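Local coordinates for single-stranded DNA-binding protein (Enterobacter phage Enc34, PDB 5ODL) that binds single-stranded DNA, holding an unpaired thymine strand across its beta-sheet surface, at a contact of chain A with DNA. Residues are numbered along the deposited sequence; one frame, centred on the assembly and turned at random.

Contact 1 and contact 2 adjoin on one continuous DNA-binding surface of chain A, the centres of their C-alpha atoms lying about 7 Å apart. Both use Lys48, at the start of strand 48-56, and Trp152, on strand 144-156. Contact 1 extends further along strand 144-156 and onto strand 159-173, and follows DT3 to DT5. Contact 2 instead brings in the end of strand 108-115, reaching DT2 as well as the DT5 phosphate. The shared pair therefore joins base stacking to phosphate binding, so the two patches form parts of one site on a single protein chain.

Contact 1: a contact of chain A with DNA. Residues 48, 152, 154, 156, 163. With nucleotides of chain B.
Trp152 lays one face of its indole flat against the unpaired base of DT3. The planes differ by 7° and the centroids of the six-membered ring and the pyrimidine are 3.6 Å apart, with DT3 N3 over the middle of the indole. CG of Trp152 lies between the backbone N and the carbonyl carbon (chi1 67°), a rotation that turns the broad face of the ring to the strand. Its opposite face is backed toward the rim by the amide nitrogen ND2 of Asn163, which would limit tilting of the indole. The same thymine is read at its sugar edge, where the Lys48 ammonium NZ donates to the carbonyl O2 of DT3 at 3.2 Å.

At DT4 the contact passes from base to sugar. Asn156 ND2 donates to O4', the ring oxygen of the DT4 deoxyribose, at 2.9 Å; the oxygen lies close to the plane of the Asn156 amide, and the angle at the hydrogen is 151°. A second approach, to the phosphate oxygen OP2, is weak. Gln154 lies against the same sugar, its OE1 3.5 Å from C2' of DT4. That amide is held by Asn163, whose ND2 donates at 2.9 Å to a lone pair of Gln154 OE1 in the carbonyl plane. Gln154 NE2, 3.0 Å from water 1, reaches the base indirectly, for this water is also 3.0 Å from the carbonyl O2 of DT4.

At DT5 the carbonyl end of Asn163 packs against C5' of the sugar. Lys48, extended beyond CG, also places NZ 3.0 Å from the phosphate oxygen OP1 of DT5 in a salt bridge, so one ammonium spans a base and a phosphate two nucleotides on. The site thus combines stacking with sugar and backbone bonds, a mixture suited to gripping single-stranded DNA with probably modest dependence on sequence.

Contact 2: a contact of chain A with DNA. Residues 48, 114-115, 152. With nucleotides of chain B.
Glu115 approaches the Watson-Crick side of the unpaired DT2 base mainly through water. Its carboxylate OE1 stands 3.7 Å from the carbonyl O2 of DT2, and the bridge between protein and base is made by water 2. DT2 N3 lies 3.1 Å from water 2, with 158° at the hydrogen. The other arm of the bridge is short, Glu115 OE1 lying 2.5 Å from water 2. A bend at chi2 (-82°) turns the carboxylate toward the water, so the N3 side of the base is met through the water.

Beyond DT3, where the indole lies, the far rim of Trp152 reaches the next sugar: CH2 is 3.9 Å from C5' of DT4. The ring thus touches the backbone as it leaves the stacked base.

The phosphate of DT5 receives Arg114, which complements the nearby Lys48 ammonium. Arg114 NH1 forms a salt bridge and hydrogen bond with OP2 of DT5 at 2.7 Å, although the angle of 121° at the hydrogen shows a bent approach. The phosphorus lies at the edge of the guanidinium, in its plane, so the group meets the phosphate edge-on. Farther back, the aliphatic CD of Arg114 packs 3.6 Å from the other phosphate oxygen, OP1 of DT5. Lys48 CB lies over the centre of one face of the Arg114 guanidinium, 3.8 Å above its plane, which would restrict its swing.

Two basic side chains thereby meet the same phosphate and would be expected to offset its charge, while Glu115 addresses a base upstream. For the protein, this would guide the strand's path between a water-mediated base contact and a charged backbone clamp.

Contact 1: a contact of chain A with DNA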
loop_
_atom_site.group_PDB
_atom_site.type_symbol
_atom_site.label_atom_id
_atom_site.label_comp_id
_atom_site.label_asym_id
_atom_site.label_seq_id
_atom_site.Cartn_x
_atom_site.Cartn_y
_atom_site.Cartn_z
ATOM N N LYS A 48 11.206 4.749 -7.509
ATOM C CA LYS A 48 10.459 4.903 -6.259
ATOM C C LYS A 48 10.545 3.617 -5.405
ATOM O O LYS A 48 10.674 2.495 -5.915
ATOM C CB LYS A 48 8.979 5.235 -6.520
ATOM C CG LYS A 48 8.717 6.643 -7.075
ATOM C CD LYS A 48 7.208 6.923 -7.015
ATOM C CE LYS A 48 6.813 8.352 -7.348
ATOM N NZ LYS A 48 5.330 8.542 -7.177
ATOM N N TRP A 152 -3.747 9.451 -3.505
ATOM C CA TRP A 152 -3.580 10.724 -4.235
ATOM C C TRP A 152 -4.059 10.593 -5.660
ATOM O O TRP A 152 -4.074 9.498 -6.221
ATOM C CB TRP A 152 -2.136 11.234 -4.181
ATOM C CG TRP A 152 -1.072 10.441 -4.902
ATOM C CD1 TRP A 152 -0.363 9.345 -4.409
ATOM C CD2 TRP A 152 -0.546 10.689 -6.201
ATOM N NE1 TRP A 152 0.538 8.909 -5.336
ATOM C CE2 TRP A 152 0.479 9.729 -6.435
ATOM C CE3 TRP A 152 -0.802 11.656 -7.184
ATOM C CZ2 TRP A 152 1.196 9.683 -7.627
ATOM C CZ3 TRP A 152 -0.086 11.604 -8.360
ATOM C CH2 TRP A 152 0.904 10.650 -8.580
ATOM N N GLN A 154 -3.913 11.405 -9.639
ATOM C CA GLN A 154 -3.043 11.658 -10.775
ATOM C C GLN A 154 -3.889 12.096 -11.980
ATOM O O GLN A 154 -4.829 11.413 -12.386
ATOM C CB GLN A 154 -2.297 10.373 -11.159
ATOM C CG GLN A 154 -1.432 10.493 -12.411
ATOM C CD GLN A 154 -0.908 9.183 -12.915
ATOM O OE1 GLN A 154 -0.504 8.320 -12.125
ATOM N NE2 GLN A 154 -0.937 9.005 -14.236
ATOM N N ASN A 156 -2.374 13.616 -15.473
ATOM C CA ASN A 156 -1.205 14.125 -16.179
ATOM C C ASN A 156 -1.153 13.587 -17.583
ATOM O O ASN A 156 -2.116 13.000 -18.057
ATOM C CB ASN A 156 0.079 13.835 -15.370
ATOM C CG ASN A 156 0.415 12.346 -15.273
ATOM O OD1 ASN A 156 -0.110 11.491 -16.020
ATOM N ND2 ASN A 156 1.300 12.028 -14.342
ATOM N N ASN A 163 -3.706 6.762 -6.975
ATOM C CA ASN A 163 -2.515 6.017 -6.537
ATOM C C ASN A 163 -2.430 6.097 -5.011
ATOM O O ASN A 163 -3.254 6.774 -4.364
ATOM C CB ASN A 163 -1.237 6.605 -7.183
ATOM C CG ASN A 163 -1.263 6.576 -8.704
ATOM O OD1 ASN A 163 -1.608 5.566 -9.299
ATOM N ND2 ASN A 163 -0.874 7.698 -9.345
ATOM P P DT B 3 3.813 18.046 -7.513
ATOM O OP1 DT B 3 4.537 19.023 -8.364
ATOM O OP2 DT B 3 2.357 18.243 -7.233
ATOM O "O5'" DT B 3 4.022 16.620 -8.183
ATOM C "C5'" DT B 3 5.333 16.039 -8.311
ATOM C "C4'" DT B 3 5.184 14.561 -8.573
ATOM O "O4'" DT B 3 4.725 13.911 -7.368
ATOM C "C3'" DT B 3 4.163 14.224 -9.663
ATOM O "O3'" DT B 3 4.743 13.337 -10.610
ATOM C "C2'" DT B 3 2.992 13.609 -8.914
ATOM C "C1'" DT B 3 3.647 13.039 -7.671
ATOM N N1 DT B 3 2.790 12.960 -6.470
ATOM C C2 DT B 3 2.977 11.902 -5.601
ATOM O O2 DT B 3 3.790 11.008 -5.792
ATOM N N3 DT B 3 2.176 11.934 -4.488
ATOM C C4 DT B 3 1.219 12.878 -4.172
ATOM O O4 DT B 3 0.572 12.767 -3.137
ATOM C C5 DT B 3 1.073 13.953 -5.126
ATOM C C7 DT B 3 0.070 15.027 -4.858
ATOM C C6 DT B 3 1.872 13.952 -6.200
ATOM P P DT B 4 4.026 13.075 -11.996
ATOM O OP1 DT B 4 5.067 12.740 -13.003
ATOM O OP2 DT B 4 3.060 14.159 -12.260
ATOM O "O5'" DT B 4 3.120 11.812 -11.675
ATOM C "C5'" DT B 4 3.712 10.563 -11.354
ATOM C "C4'" DT B 4 2.879 9.474 -11.978
ATOM O "O4'" DT B 4 2.773 9.655 -13.408
ATOM C "C3'" DT B 4 3.458 8.083 -11.814
ATOM O "O3'" DT B 4 3.156 7.689 -10.482
ATOM C "C2'" DT B 4 2.767 7.329 -12.936
ATOM C "C1'" DT B 4 2.712 8.379 -14.040
ATOM N N1 DT B 4 3.826 8.282 -14.998
ATOM C C2 DT B 4 3.727 7.323 -15.980
ATOM O O2 DT B 4 2.768 6.574 -16.085
ATOM N N3 DT B 4 4.791 7.280 -16.848
ATOM C C4 DT B 4 5.919 8.080 -16.827
ATOM O O4 DT B 4 6.792 7.928 -17.677
ATOM C C5 DT B 4 5.957 9.065 -15.766
ATOM C C7 DT B 4 7.142 9.974 -15.656
ATOM C C6 DT B 4 4.927 9.109 -14.911
ATOM P P DT B 5 3.878 6.430 -9.839
ATOM O OP1 DT B 5 3.582 6.428 -8.390
ATOM O OP2 DT B 5 5.279 6.372 -10.337
ATOM O "O5'" DT B 5 3.097 5.233 -10.524
ATOM C "C5'" DT B 5 1.681 5.216 -10.542
ATOM C "C4'" DT B 5 1.226 4.070 -11.405
ATOM O "O4'" DT B 5 1.717 4.220 -12.753
ATOM C "C3'" DT B 5 1.724 2.716 -10.911
ATOM O "O3'" DT B 5 0.590 1.882 -10.879
ATOM C "C2'" DT B 5 2.763 2.295 -11.929
ATOM C "C1'" DT B 5 2.341 3.037 -13.182
ATOM N N1 DT B 5 3.460 3.417 -14.059
ATOM C C2 DT B 5 3.402 3.062 -15.391
ATOM O O2 DT B 5 2.470 2.437 -15.876
ATOM N N3 DT B 5 4.487 3.456 -16.136
ATOM C C4 DT B 5 5.585 4.169 -15.694
ATOM O O4 DT B 5 6.481 4.454 -16.478
ATOM C C5 DT B 5 5.564 4.535 -14.298
ATOM C C7 DT B 5 6.710 5.317 -13.736
ATOM C C6 DT B 5 4.518 4.145 -13.560
HETATM O O HOH W 1 -0.109 6.351 -15.437
#

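Contact 2: a contact of chain A with DNA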
loop_
_atom_site.group_PDB
_atom_site.type_symbol
_atom_site.label_atom_id
_atom_site.label_comp_id
_atom_site.label_asym_id
_atom_site.label_seq_id
_atom_site.Cartn_x
_atom_site.Cartn_y
_atom_site.Cartn_z
ATOM N N LYS A 48 11.206 4.749 -7.509
ATOM C CA LYS A 48 10.459 4.903 -6.259
ATOM C C LYS A 48 10.545 3.617 -5.405
ATOM O O LYS A 48 10.674 2.495 -5.915
ATOM C CB LYS A 48 8.979 5.235 -6.520
ATOM C CG LYS A 48 8.717 6.643 -7.075
ATOM C CD LYS A 48 7.208 6.923 -7.015
ATOM C CE LYS A 48 6.813 8.352 -7.348
ATOM N NZ LYS A 48 5.330 8.542 -7.177
ATOM N N ARG A 114 3.600 3.362 -3.465
ATOM C CA ARG A 114 4.945 3.791 -3.870
ATOM C C ARG A 114 5.282 5.135 -3.217
ATOM O O ARG A 114 4.404 5.852 -2.764
ATOM C CB ARG A 114 5.079 3.920 -5.409
ATOM C CG ARG A 114 4.444 2.830 -6.276
ATOM C CD ARG A 114 4.770 3.037 -7.770
ATOM N NE ARG A 114 6.128 2.573 -8.083
ATOM C CZ ARG A 114 6.958 3.083 -8.990
ATOM N NH1 ARG A 114 6.600 4.099 -9.770
ATOM N NH2 ARG A 114 8.173 2.551 -9.117
ATOM N N GLU A 115 6.568 5.470 -3.151
ATOM C CA GLU A 115 6.972 6.802 -2.695
ATOM C C GLU A 115 8.421 7.082 -3.103
ATOM O O GLU A 115 9.259 6.183 -3.094
ATOM C CB GLU A 115 6.796 7.000 -1.171
ATOM C CG GLU A 115 5.753 8.056 -0.752
ATOM C CD GLU A 115 6.236 9.509 -0.768
ATOM O OE1 GLU A 115 5.516 10.352 -0.191
ATOM O OE2 GLU A 115 7.290 9.850 -1.348
ATOM N N TRP A 152 -3.747 9.451 -3.505
ATOM C CA TRP A 152 -3.580 10.724 -4.235
ATOM C C TRP A 152 -4.059 10.593 -5.660
ATOM O O TRP A 152 -4.074 9.498 -6.221
ATOM C CB TRP A 152 -2.136 11.234 -4.181
ATOM C CG TRP A 152 -1.072 10.441 -4.902
ATOM C CD1 TRP A 152 -0.363 9.345 -4.409
ATOM C CD2 TRP A 152 -0.546 10.689 -6.201
ATOM N NE1 TRP A 152 0.538 8.909 -5.336
ATOM C CE2 TRP A 152 0.479 9.729 -6.435
ATOM C CE3 TRP A 152 -0.802 11.656 -7.184
ATOM C CZ2 TRP A 152 1.196 9.683 -7.627
ATOM C CZ3 TRP A 152 -0.086 11.604 -8.360
ATOM C CH2 TRP A 152 0.904 10.650 -8.580
ATOM P P DT B 2 4.235 20.817 -0.896
ATOM O OP1 DT B 2 4.952 22.002 -1.440
ATOM O OP2 DT B 2 2.744 20.825 -0.831
ATOM O "O5'" DT B 2 4.706 19.536 -1.720
ATOM C "C5'" DT B 2 3.956 19.131 -2.875
ATOM C "C4'" DT B 2 4.689 18.082 -3.677
ATOM O "O4'" DT B 2 4.951 16.918 -2.859
ATOM C "C3'" DT B 2 3.906 17.612 -4.901
ATOM O "O3'" DT B 2 4.608 17.911 -6.113
ATOM C "C2'" DT B 2 3.687 16.124 -4.698
ATOM C "C1'" DT B 2 4.354 15.742 -3.388
ATOM N N1 DT B 2 3.440 15.201 -2.355
ATOM C C2 DT B 2 3.633 13.921 -1.875
ATOM O O2 DT B 2 4.510 13.176 -2.283
ATOM N N3 DT B 2 2.758 13.543 -0.883
ATOM C C4 DT B 2 1.725 14.292 -0.349
ATOM O O4 DT B 2 1.008 13.808 0.528
ATOM C C5 DT B 2 1.586 15.628 -0.893
ATOM C C7 DT B 2 0.495 16.515 -0.380
ATOM C C6 DT B 2 2.442 16.010 -1.850
ATOM P P DT B 3 3.813 18.046 -7.513
ATOM O OP1 DT B 3 4.537 19.023 -8.364
ATOM O OP2 DT B 3 2.357 18.243 -7.233
ATOM O "O5'" DT B 3 4.022 16.620 -8.183
ATOM C "C5'" DT B 3 5.333 16.039 -8.311
ATOM C "C4'" DT B 3 5.184 14.561 -8.573
ATOM O "O4'" DT B 3 4.725 13.911 -7.368
ATOM C "C3'" DT B 3 4.163 14.224 -9.663
ATOM O "O3'" DT B 3 4.743 13.337 -10.610
ATOM C "C2'" DT B 3 2.992 13.609 -8.914
ATOM C "C1'" DT B 3 3.647 13.039 -7.671
ATOM N N1 DT B 3 2.790 12.960 -6.470
ATOM C C2 DT B 3 2.977 11.902 -5.601
ATOM O O2 DT B 3 3.790 11.008 -5.792
ATOM N N3 DT B 3 2.176 11.934 -4.488
ATOM C C4 DT B 3 1.219 12.878 -4.172
ATOM O O4 DT B 3 0.572 12.767 -3.137
ATOM C C5 DT B 3 1.073 13.953 -5.126
ATOM C C7 DT B 3 0.070 15.027 -4.858
ATOM C C6 DT B 3 1.872 13.952 -6.200
ATOM P P DT B 4 4.026 13.075 -11.996
ATOM O OP1 DT B 4 5.067 12.740 -13.003
ATOM O OP2 DT B 4 3.060 14.159 -12.260
ATOM O "O5'" DT B 4 3.120 11.812 -11.675
ATOM C "C5'" DT B 4 3.712 10.563 -11.354
ATOM C "C4'" DT B 4 2.879 9.474 -11.978
ATOM O "O4'" DT B 4 2.773 9.655 -13.408
ATOM C "C3'" DT B 4 3.458 8.083 -11.814
ATOM O "O3'" DT B 4 3.156 7.689 -10.482
ATOM C "C2'" DT B 4 2.767 7.329 -12.936
ATOM C "C1'" DT B 4 2.712 8.379 -14.040
ATOM N N1 DT B 4 3.826 8.282 -14.998
ATOM C C2 DT B 4 3.727 7.323 -15.980
ATOM O O2 DT B 4 2.768 6.574 -16.085
ATOM N N3 DT B 4 4.791 7.280 -16.848
ATOM C C4 DT B 4 5.919 8.080 -16.827
ATOM O O4 DT B 4 6.792 7.928 -17.677
ATOM C C5 DT B 4 5.957 9.065 -15.766
ATOM C C7 DT B 4 7.142 9.974 -15.656
ATOM C C6 DT B 4 4.927 9.109 -14.911
ATOM P P DT B 5 3.878 6.430 -9.839
ATOM O OP1 DT B 5 3.582 6.428 -8.390
ATOM O OP2 DT B 5 5.279 6.372 -10.337
ATOM O "O5'" DT B 5 3.097 5.233 -10.524
ATOM C "C5'" DT B 5 1.681 5.216 -10.542
ATOM C "C4'" DT B 5 1.226 4.070 -11.405
ATOM O "O4'" DT B 5 1.717 4.220 -12.753
ATOM C "C3'" DT B 5 1.724 2.716 -10.911
ATOM O "O3'" DT B 5 0.590 1.882 -10.879
ATOM C "C2'" DT B 5 2.763 2.295 -11.929
ATOM C "C1'" DT B 5 2.341 3.037 -13.182
ATOM N N1 DT B 5 3.460 3.417 -14.059
ATOM C C2 DT B 5 3.402 3.062 -15.391
ATOM O O2 DT B 5 2.470 2.437 -15.876
ATOM N N3 DT B 5 4.487 3.456 -16.136
ATOM C C4 DT B 5 5.585 4.169 -15.694
ATOM O O4 DT B 5 6.481 4.454 -16.478
ATOM C C5 DT B 5 5.564 4.535 -14.298
ATOM C C7 DT B 5 6.710 5.317 -13.736
ATOM C C6 DT B 5 4.518 4.145 -13.560
HETATM O O HOH W 2 3.445 11.139 0.894
#